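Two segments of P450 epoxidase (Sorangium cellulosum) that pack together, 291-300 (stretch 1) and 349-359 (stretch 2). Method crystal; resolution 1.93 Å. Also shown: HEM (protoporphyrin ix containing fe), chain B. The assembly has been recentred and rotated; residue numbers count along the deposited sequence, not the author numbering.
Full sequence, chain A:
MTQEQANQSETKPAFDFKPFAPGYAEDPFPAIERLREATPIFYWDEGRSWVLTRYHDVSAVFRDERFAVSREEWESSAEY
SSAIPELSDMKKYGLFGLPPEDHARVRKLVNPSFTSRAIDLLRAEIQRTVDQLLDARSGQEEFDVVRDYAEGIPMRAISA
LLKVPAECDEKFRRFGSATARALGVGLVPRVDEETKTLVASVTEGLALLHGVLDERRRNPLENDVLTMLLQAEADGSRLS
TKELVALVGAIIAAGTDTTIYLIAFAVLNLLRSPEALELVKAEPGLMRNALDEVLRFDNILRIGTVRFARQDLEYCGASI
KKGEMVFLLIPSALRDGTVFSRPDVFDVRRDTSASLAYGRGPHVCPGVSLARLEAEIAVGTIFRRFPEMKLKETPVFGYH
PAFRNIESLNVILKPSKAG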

ATOM      1  N   LEU A 291     -10.952   2.819 -10.329  1.00 30.67           N
ATOM      2  CA  LEU A 291      -9.799   2.885  -9.439  1.00 31.15           C
ATOM      3  C   LEU A 291      -9.452   1.484  -8.982  1.00 30.01           C
ATOM      4  O   LEU A 291      -8.282   1.159  -8.794  1.00 29.69           O
ATOM      5  CB  LEU A 291     -10.075   3.797  -8.236  1.00 30.71           C
ATOM      6  CG  LEU A 291     -10.277   5.270  -8.595  1.00 32.49           C
ATOM      7  CD1 LEU A 291     -10.778   6.052  -7.371  1.00 31.98           C
ATOM      8  CD2 LEU A 291      -8.974   5.871  -9.122  1.00 32.78           C
ATOM      9  N   ASP A 292     -10.469   0.642  -8.822  1.00 29.47           N
ATOM     10  CA  ASP A 292     -10.223  -0.752  -8.467  1.00 29.96           C
ATOM     11  C   ASP A 292      -9.574  -1.491  -9.642  1.00 29.08           C
ATOM     12  O   ASP A 292      -8.687  -2.345  -9.456  1.00 29.84           O
ATOM     13  CB  ASP A 292     -11.514  -1.453  -8.032  1.00 30.52           C
ATOM     14  CG  ASP A 292     -12.055  -0.920  -6.718  1.00 32.54           C
ATOM     15  OD1 ASP A 292     -11.260  -0.408  -5.898  1.00 33.02           O
ATOM     16  OD2 ASP A 292     -13.264  -0.972  -6.406  1.00 33.62           O
ATOM     17  N   GLU A 293     -10.022  -1.170 -10.842  1.00 28.31           N
ATOM     18  CA  GLU A 293      -9.441  -1.758 -12.045  1.00 29.03           C
ATOM     19  C   GLU A 293      -7.994  -1.277 -12.269  1.00 27.94           C
ATOM     20  O   GLU A 293      -7.200  -1.974 -12.874  1.00 27.86           O
ATOM     21  CB  GLU A 293     -10.324  -1.470 -13.270  1.00 30.25           C
ATOM     22  CG  GLU A 293      -9.689  -1.785 -14.620  1.00 32.50           C
ATOM     23  CD  GLU A 293      -9.542  -3.266 -14.893  1.00 32.27           C
ATOM     24  OE1 GLU A 293      -9.402  -3.641 -16.080  1.00 33.81           O
ATOM     25  OE2 GLU A 293      -9.580  -4.062 -13.944  1.00 32.71           O
ATOM     26  N   VAL A 294      -7.654  -0.084 -11.787  1.00 28.89           N
ATOM     27  CA  VAL A 294      -6.271   0.381 -11.904  1.00 28.46           C
ATOM     28  C   VAL A 294      -5.358  -0.609 -11.182  1.00 28.40           C
ATOM     29  O   VAL A 294      -4.328  -1.029 -11.726  1.00 29.36           O
ATOM     30  CB  VAL A 294      -6.070   1.792 -11.317  1.00 29.24           C
ATOM     31  CG1 VAL A 294      -4.561   2.095 -11.114  1.00 28.37           C
ATOM     32  CG2 VAL A 294      -6.688   2.836 -12.205  1.00 29.19           C
ATOM     33  N   LEU A 295      -5.755  -1.006  -9.969  1.00 28.05           N
ATOM     34  CA  LEU A 295      -4.960  -1.929  -9.159  1.00 27.91           C
ATOM     35  C   LEU A 295      -5.024  -3.360  -9.643  1.00 28.32           C
ATOM     36  O   LEU A 295      -4.109  -4.144  -9.388  1.00 27.06           O
ATOM     37  CB  LEU A 295      -5.364  -1.877  -7.685  1.00 28.15           C
ATOM     38  CG  LEU A 295      -5.037  -0.563  -6.972  1.00 27.13           C
ATOM     39  CD1 LEU A 295      -5.475  -0.605  -5.542  1.00 27.51           C
ATOM     40  CD2 LEU A 295      -3.542  -0.227  -7.062  1.00 28.33           C
ATOM     41  N   ARG A 296      -6.107  -3.701 -10.335  1.00 28.52           N
ATOM     42  CA  ARG A 296      -6.254  -5.032 -10.913  1.00 29.27           C
ATOM     43  C   ARG A 296      -5.369  -5.142 -12.172  1.00 29.36           C
ATOM     44  O   ARG A 296      -4.594  -6.099 -12.333  1.00 29.51           O
ATOM     45  CB  ARG A 296      -7.751  -5.282 -11.230  1.00 29.32           C
ATOM     46  CG  ARG A 296      -8.137  -6.749 -11.472  1.00 30.14           C
ATOM     47  CD  ARG A 296      -7.643  -7.328 -12.826  1.00 30.22           C
ATOM     48  NE  ARG A 296      -7.885  -6.465 -13.987  1.00 31.45           N
ATOM     49  CZ  ARG A 296      -7.360  -6.678 -15.202  1.00 32.21           C
ATOM     50  NH1 ARG A 296      -6.549  -7.705 -15.403  1.00 32.33           N
ATOM     51  NH2 ARG A 296      -7.639  -5.873 -16.220  1.00 31.89           N
ATOM     52  N   PHE A 297      -5.477  -4.150 -13.051  1.00 29.59           N
ATOM     53  CA  PHE A 297      -4.816  -4.182 -14.349  1.00 31.06           C
ATOM     54  C   PHE A 297      -3.327  -3.864 -14.211  1.00 31.82           C
ATOM     55  O   PHE A 297      -2.482  -4.480 -14.883  1.00 31.26           O
ATOM     56  CB  PHE A 297      -5.448  -3.148 -15.287  1.00 31.65           C
ATOM     57  CG  PHE A 297      -4.665  -2.901 -16.554  1.00 32.57           C
ATOM     58  CD1 PHE A 297      -4.553  -3.888 -17.519  1.00 33.15           C
ATOM     59  CD2 PHE A 297      -4.075  -1.670 -16.797  1.00 32.16           C
ATOM     60  CE1 PHE A 297      -3.840  -3.669 -18.686  1.00 33.40           C
ATOM     61  CE2 PHE A 297      -3.368  -1.441 -17.966  1.00 32.99           C
ATOM     62  CZ  PHE A 297      -3.250  -2.435 -18.916  1.00 33.83           C
ATOM     63  N   ASP A 298      -3.015  -2.921 -13.330  1.00 31.26           N
ATOM     64  CA  ASP A 298      -1.643  -2.414 -13.220  1.00 32.35           C
ATOM     65  C   ASP A 298      -1.226  -2.294 -11.770  1.00 31.01           C
ATOM     66  O   ASP A 298      -0.978  -1.190 -11.270  1.00 32.74           O
ATOM     67  CB  ASP A 298      -1.563  -1.055 -13.905  1.00 33.77           C
ATOM     68  CG  ASP A 298      -0.158  -0.704 -14.363  1.00 36.24           C
ATOM     69  OD1 ASP A 298       0.765  -1.550 -14.297  1.00 37.45           O
ATOM     70  OD2 ASP A 298       0.086   0.426 -14.815  1.00 37.83           O
ATOM     71  N   ASN A 299      -1.162  -3.429 -11.089  1.00 29.49           N
ATOM     72  CA  ASN A 299      -0.954  -3.431  -9.665  1.00 29.22           C
ATOM     73  C   ASN A 299       0.360  -2.754  -9.309  1.00 29.02           C
ATOM     74  O   ASN A 299       1.390  -2.988  -9.972  1.00 28.87           O
ATOM     75  CB  ASN A 299      -0.938  -4.855  -9.126  1.00 28.41           C
ATOM     76  CG  ASN A 299      -0.960  -4.887  -7.624  1.00 28.20           C
ATOM     77  OD1 ASN A 299       0.075  -5.123  -6.972  1.00 26.34           O
ATOM     78  ND2 ASN A 299      -2.148  -4.639  -7.046  1.00 28.10           N
ATOM     79  N   ILE A 300       0.313  -1.928  -8.266  1.00 27.91           N
ATOM     80  CA  ILE A 300       1.466  -1.128  -7.838  1.00 26.99           C
ATOM     81  C   ILE A 300       2.584  -1.910  -7.152  1.00 25.95           C
ATOM     82  O   ILE A 300       3.688  -1.358  -6.933  1.00 26.01           O
ATOM     83  CB  ILE A 300       1.019  -0.004  -6.858  1.00 27.11           C
ATOM     84  CG1 ILE A 300       0.428  -0.625  -5.586  1.00 27.89           C
ATOM     85  CG2 ILE A 300       0.107   1.013  -7.563  1.00 26.27           C
ATOM     86  CD1 ILE A 300       0.193   0.350  -4.399  1.00 28.41           C
ATOM     87  N   ARG A 349     -15.258  -1.004 -16.837  1.00 38.83           N
ATOM     88  CA  ARG A 349     -16.595  -1.576 -16.693  1.00 40.83           C
ATOM     89  C   ARG A 349     -16.561  -3.021 -16.189  1.00 39.86           C
ATOM     90  O   ARG A 349     -17.596  -3.582 -15.825  1.00 39.67           O
ATOM     91  CB  ARG A 349     -17.329  -1.551 -18.036  1.00 43.33           C
ATOM     92  CG  ARG A 349     -17.744  -0.189 -18.523  1.00 47.00           C
ATOM     93  CD  ARG A 349     -18.375  -0.228 -19.923  1.00 50.33           C
ATOM     94  NE  ARG A 349     -19.100   0.994 -20.258  1.00 53.13           N
ATOM     95  CZ  ARG A 349     -20.213   1.400 -19.654  1.00 55.07           C
ATOM     96  NH1 ARG A 349     -20.744   0.682 -18.671  1.00 56.21           N
ATOM     97  NH2 ARG A 349     -20.800   2.532 -20.028  1.00 56.13           N
ATOM     98  N   ARG A 350     -15.381  -3.636 -16.170  1.00 37.49           N
ATOM     99  CA  ARG A 350     -15.306  -5.027 -15.757  1.00 36.56           C
ATOM    100  C   ARG A 350     -15.730  -5.214 -14.307  1.00 36.47           C
ATOM    101  O   ARG A 350     -15.689  -4.284 -13.500  1.00 36.23           O
ATOM    102  CB  ARG A 350     -13.914  -5.612 -16.005  1.00 35.41           C
ATOM    103  CG  ARG A 350     -12.932  -5.454 -14.858  1.00 34.80           C
ATOM    104  CD  ARG A 350     -11.706  -6.373 -14.987  1.00 32.99           C
ATOM    105  NE  ARG A 350     -11.009  -6.147 -16.244  1.00 33.47           N
ATOM    106  CZ  ARG A 350     -10.814  -7.072 -17.176  1.00 33.50           C
ATOM    107  NH1 ARG A 350     -11.277  -8.309 -16.998  1.00 33.14           N
ATOM    108  NH2 ARG A 350     -10.162  -6.758 -18.288  1.00 33.66           N
ATOM    109  N   ASP A 351     -16.152  -6.426 -13.985  1.00 37.03           N
ATOM    110  CA  ASP A 351     -16.344  -6.802 -12.605  1.00 37.87           C
ATOM    111  C   ASP A 351     -14.959  -6.963 -11.977  1.00 37.17           C
ATOM    112  O   ASP A 351     -14.176  -7.806 -12.421  1.00 35.96           O
ATOM    113  CB  ASP A 351     -17.099  -8.125 -12.526  1.00 40.17           C
ATOM    114  CG  ASP A 351     -17.625  -8.406 -11.147  1.00 41.77           C
ATOM    115  OD1 ASP A 351     -17.033  -7.907 -10.173  1.00 42.10           O
ATOM    116  OD2 ASP A 351     -18.641  -9.111 -10.932  1.00 43.82           O
ATOM    117  N   THR A 352     -14.667  -6.172 -10.945  1.00 35.20           N
ATOM    118  CA  THR A 352     -13.331  -6.206 -10.323  1.00 33.85           C
ATOM    119  C   THR A 352     -13.358  -6.920  -8.988  1.00 32.78           C
ATOM    120  O   THR A 352     -12.377  -6.853  -8.239  1.00 32.94           O
ATOM    121  CB  THR A 352     -12.785  -4.789 -10.087  1.00 34.27           C
ATOM    122  OG1 THR A 352     -13.698  -4.075  -9.245  1.00 35.13           O
ATOM    123  CG2 THR A 352     -12.750  -3.984 -11.364  1.00 33.24           C
ATOM    124  N   SER A 353     -14.470  -7.603  -8.686  1.00 30.62           N
ATOM    125  CA  SER A 353     -14.673  -8.243  -7.382  1.00 29.65           C
ATOM    126  C   SER A 353     -13.538  -9.175  -7.003  1.00 28.80           C
ATOM    127  O   SER A 353     -13.178  -9.283  -5.828  1.00 27.51           O
ATOM    128  CB  SER A 353     -15.970  -9.080  -7.367  1.00 31.82           C
ATOM    129  OG  SER A 353     -17.121  -8.284  -7.595  1.00 34.60           O
ATOM    130  N   ALA A 354     -13.006  -9.887  -7.990  1.00 27.78           N
ATOM    131  CA  ALA A 354     -11.975 -10.891  -7.715  1.00 28.13           C
ATOM    132  C   ALA A 354     -10.578 -10.286  -7.504  1.00 27.62           C
ATOM    133  O   ALA A 354      -9.640 -10.995  -7.139  1.00 29.06           O
ATOM    134  CB  ALA A 354     -11.941 -11.951  -8.827  1.00 27.71           C
ATOM    135  N   SER A 355     -10.426  -8.988  -7.726  1.00 29.12           N
ATOM    136  CA  SER A 355      -9.113  -8.360  -7.484  1.00 29.45           C
ATOM    137  C   SER A 355      -8.631  -8.636  -6.053  1.00 28.67           C
ATOM    138  O   SER A 355      -9.410  -8.526  -5.116  1.00 29.54           O
ATOM    139  CB  SER A 355      -9.165  -6.868  -7.784  1.00 30.32           C
ATOM    140  OG  SER A 355      -7.926  -6.234  -7.462  1.00 31.62           O
ATOM    141  N   LEU A 356      -7.363  -9.017  -5.892  1.00 28.90           N
ATOM    142  CA  LEU A 356      -6.771  -9.287  -4.564  1.00 29.68           C
ATOM    143  C   LEU A 356      -5.886  -8.120  -4.091  1.00 28.46           C
ATOM    144  O   LEU A 356      -5.174  -8.227  -3.075  1.00 28.93           O
ATOM    145  CB  LEU A 356      -5.908 -10.569  -4.594  1.00 30.98           C
ATOM    146  CG  LEU A 356      -6.548 -11.884  -5.045  1.00 31.78           C
ATOM    147  CD1 LEU A 356      -5.499 -12.907  -5.494  1.00 32.81           C
ATOM    148  CD2 LEU A 356      -7.368 -12.461  -3.920  1.00 32.04           C
ATOM    149  N   ALA A 357      -5.949  -7.021  -4.827  1.00 27.11           N
ATOM    150  CA  ALA A 357      -5.127  -5.823  -4.592  1.00 27.70           C
ATOM    151  C   ALA A 357      -5.108  -5.355  -3.128  1.00 27.71           C
ATOM    152  O   ALA A 357      -4.084  -4.860  -2.641  1.00 26.84           O
ATOM    153  CB  ALA A 357      -5.566  -4.698  -5.528  1.00 27.88           C
ATOM    154  N   TYR A 358      -6.224  -5.533  -2.416  1.00 26.47           N
ATOM    155  CA  TYR A 358      -6.291  -5.132  -1.008  1.00 26.22           C
ATOM    156  C   TYR A 358      -6.280  -6.322  -0.069  1.00 26.50           C
ATOM    157  O   TYR A 358      -6.638  -6.195   1.105  1.00 28.05           O
ATOM    158  CB  TYR A 358      -7.528  -4.276  -0.735  1.00 26.75           C
ATOM    159  CG  TYR A 358      -7.497  -2.922  -1.395  1.00 26.43           C
ATOM    160  CD1 TYR A 358      -8.135  -2.704  -2.609  1.00 26.02           C
ATOM    161  CD2 TYR A 358      -6.833  -1.846  -0.800  1.00 27.07           C
ATOM    162  CE1 TYR A 358      -8.121  -1.457  -3.215  1.00 26.36           C
ATOM    163  CE2 TYR A 358      -6.809  -0.587  -1.416  1.00 26.34           C
ATOM    164  CZ  TYR A 358      -7.457  -0.406  -2.613  1.00 26.43           C
ATOM    165  OH  TYR A 358      -7.465   0.830  -3.224  1.00 26.54           O
ATOM    166  N   GLY A 359      -5.877  -7.489  -0.583  1.00 24.13           N
ATOM    167  CA  GLY A 359      -5.717  -8.659   0.249  1.00 24.96           C
ATOM    168  C   GLY A 359      -7.008  -9.440   0.480  1.00 27.25           C
ATOM    169  O   GLY A 359      -8.061  -9.063  -0.034  1.00 25.05           O
TER
HETATM  170  CHA HEM B 440      -2.681  -4.443   4.750  1.00 26.23           C
HETATM  171  CHB HEM B 440      -2.785  -2.976   0.160  1.00 24.24           C
HETATM  172  CHC HEM B 440      -3.924   1.517   1.627  1.00 24.84           C
HETATM  173  CHD HEM B 440      -3.235   0.174   6.191  1.00 25.90           C
HETATM  174  C1A HEM B 440      -2.700  -4.452   3.380  1.00 26.19           C
HETATM  175  C2A HEM B 440      -2.581  -5.620   2.539  1.00 26.62           C
HETATM  176  C3A HEM B 440      -2.589  -5.214   1.269  1.00 26.01           C
HETATM  177  C4A HEM B 440      -2.726  -3.777   1.267  1.00 26.16           C
HETATM  178  CMA HEM B 440      -2.486  -6.128   0.017  1.00 27.78           C
HETATM  179  CAA HEM B 440      -2.461  -7.076   3.048  1.00 27.78           C
HETATM  180  CBA HEM B 440      -0.997  -7.526   3.056  1.00 28.37           C
HETATM  181  CGA HEM B 440      -0.926  -8.989   3.462  1.00 30.70           C
HETATM  182  O1A HEM B 440       0.210  -9.522   3.655  1.00 30.17           O
HETATM  183  O2A HEM B 440      -2.008  -9.626   3.616  1.00 31.40           O
HETATM  184  C1B HEM B 440      -3.102  -1.650   0.195  1.00 25.03           C
HETATM  185  C2B HEM B 440      -3.273  -0.842  -0.988  1.00 25.56           C
HETATM  186  C3B HEM B 440      -3.566   0.387  -0.596  1.00 26.09           C
HETATM  187  C4B HEM B 440      -3.603   0.420   0.851  1.00 25.88           C
HETATM  188  CMB HEM B 440      -3.111  -1.293  -2.465  1.00 25.72           C
HETATM  189  CAB HEM B 440      -3.830   1.518  -1.605  1.00 27.76           C
HETATM  190  CBB HEM B 440      -3.736   2.800  -1.265  1.00 30.06           C
HETATM  191  C1C HEM B 440      -3.882   1.552   2.989  1.00 24.90           C
HETATM  192  C2C HEM B 440      -4.218   2.679   3.831  1.00 25.32           C
HETATM  193  C3C HEM B 440      -4.020   2.292   5.094  1.00 25.85           C
HETATM  194  C4C HEM B 440      -3.571   0.912   5.080  1.00 26.41           C
HETATM  195  CMC HEM B 440      -4.712   4.047   3.290  1.00 24.22           C
HETATM  196  CAC HEM B 440      -4.203   3.062   6.415  1.00 26.49           C
HETATM  197  CBC HEM B 440      -4.866   4.215   6.448  1.00 30.33           C
HETATM  198  C1D HEM B 440      -2.959  -1.169   6.209  1.00 25.99           C
HETATM  199  C2D HEM B 440      -2.581  -1.880   7.395  1.00 25.66           C
HETATM  200  C3D HEM B 440      -2.412  -3.317   6.959  1.00 25.66           C
HETATM  201  C4D HEM B 440      -2.684  -3.325   5.548  1.00 25.70           C
HETATM  202  CMD HEM B 440      -2.413  -1.300   8.808  1.00 25.66           C
HETATM  203  CAD HEM B 440      -2.048  -4.522   7.843  1.00 26.21           C
HETATM  204  CBD HEM B 440      -3.360  -5.291   8.040  1.00 26.45           C
HETATM  205  CGD HEM B 440      -3.134  -6.529   8.872  1.00 27.26           C
HETATM  206  O1D HEM B 440      -2.029  -7.120   8.759  1.00 26.46           O
HETATM  207  O2D HEM B 440      -4.046  -6.924   9.658  1.00 28.25           O
HETATM  208  NA  HEM B 440      -2.790  -3.334   2.580  1.00 25.28           N
HETATM  209  NB  HEM B 440      -3.312  -0.863   1.329  1.00 24.90           N
HETATM  210  NC  HEM B 440      -3.484   0.507   3.784  1.00 25.94           N
HETATM  211  ND  HEM B 440      -3.002  -2.043   5.135  1.00 25.77           N
HETATM  212 FE   HEM B 440      -3.304  -1.460   3.186  1.00 26.02          FE
HETATM  213  O   HOH W   1      -8.854   1.141  -5.622  1.00 25.03           O
HETATM  214  O   HOH W   2      -8.526  -3.610  -7.118  1.00 29.98           O
HETATM  215  O   HOH W   3      -2.032  -4.464  -4.153  1.00 31.02           O
HETATM  216  O   HOH W   4      -1.135  -1.079   3.052  1.00 32.96           O

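Two arginines lie against each other at this contact, with Arg296 NH2 only 3.4 Å from Arg350 NH2, and the Glu293 carboxylate bonds to both, with further partners elsewhere in the structure. Each guanidinium sits over a face of the other, an arrangement that offers no hydrogen bond between two donors. Glu293 offsets part of this charge. Its OE1 accepts from Arg296 NH2 at 2.8 Å within the helix, while Arg296 NE reaches Glu293 OE2 at 2.9 Å; across the stretches, Arg350 NE donates to Glu293 OE1 at 3.0 Å, with OE1 at the edge of the Arg350 guanidinium, near its plane. This salt bridge is the one direct hydrogen bond between the stretches. Neither Glu293 nor Arg296 aims its CA-to-CB bond at the partner; both are long enough to bend their ends over to it, and their spacing of three residues puts them on neighbouring helical positions.

Beyond the charged end, the irregular stretch follows the helix with small residues. Thr352 OG1 comes within 3.6 Å of Asp292 CB, and Ser355 CB packs 3.8 Å from the aliphatic Arg296 CG. Ala357 is compact enough to let the backbones approach, its CB 3.6 Å from Leu295 CB. Leu295 also extends CD1 to 3.5 Å from Tyr358 CZ, joining an apolar patch that continues to the heme, where Tyr358 CE2 lies 3.5 Å from HEM C3B. The stretches bury 476 Å² between them, both sides summed; Leu295, Ala357 and Tyr358 are buried, which suits their apolar packing.

Water fills the polar gaps. One water hydrogen-bonds to Asp292 OD1 and Tyr358 OH, at 2.9 and 2.8 Å from its oxygen; another donates to Asp292 O and also hydrogen-bonds to Ser355 OG. A third accepts from Asn299 ND2 and donates to Ala357 O, while Asn299 ND2 also donates to Leu295 O at 3.1 Å, tying the loop back to the helix. The pattern is shared charge at one end, small and apolar packing beyond it, and three waters bridging polar groups across the contact.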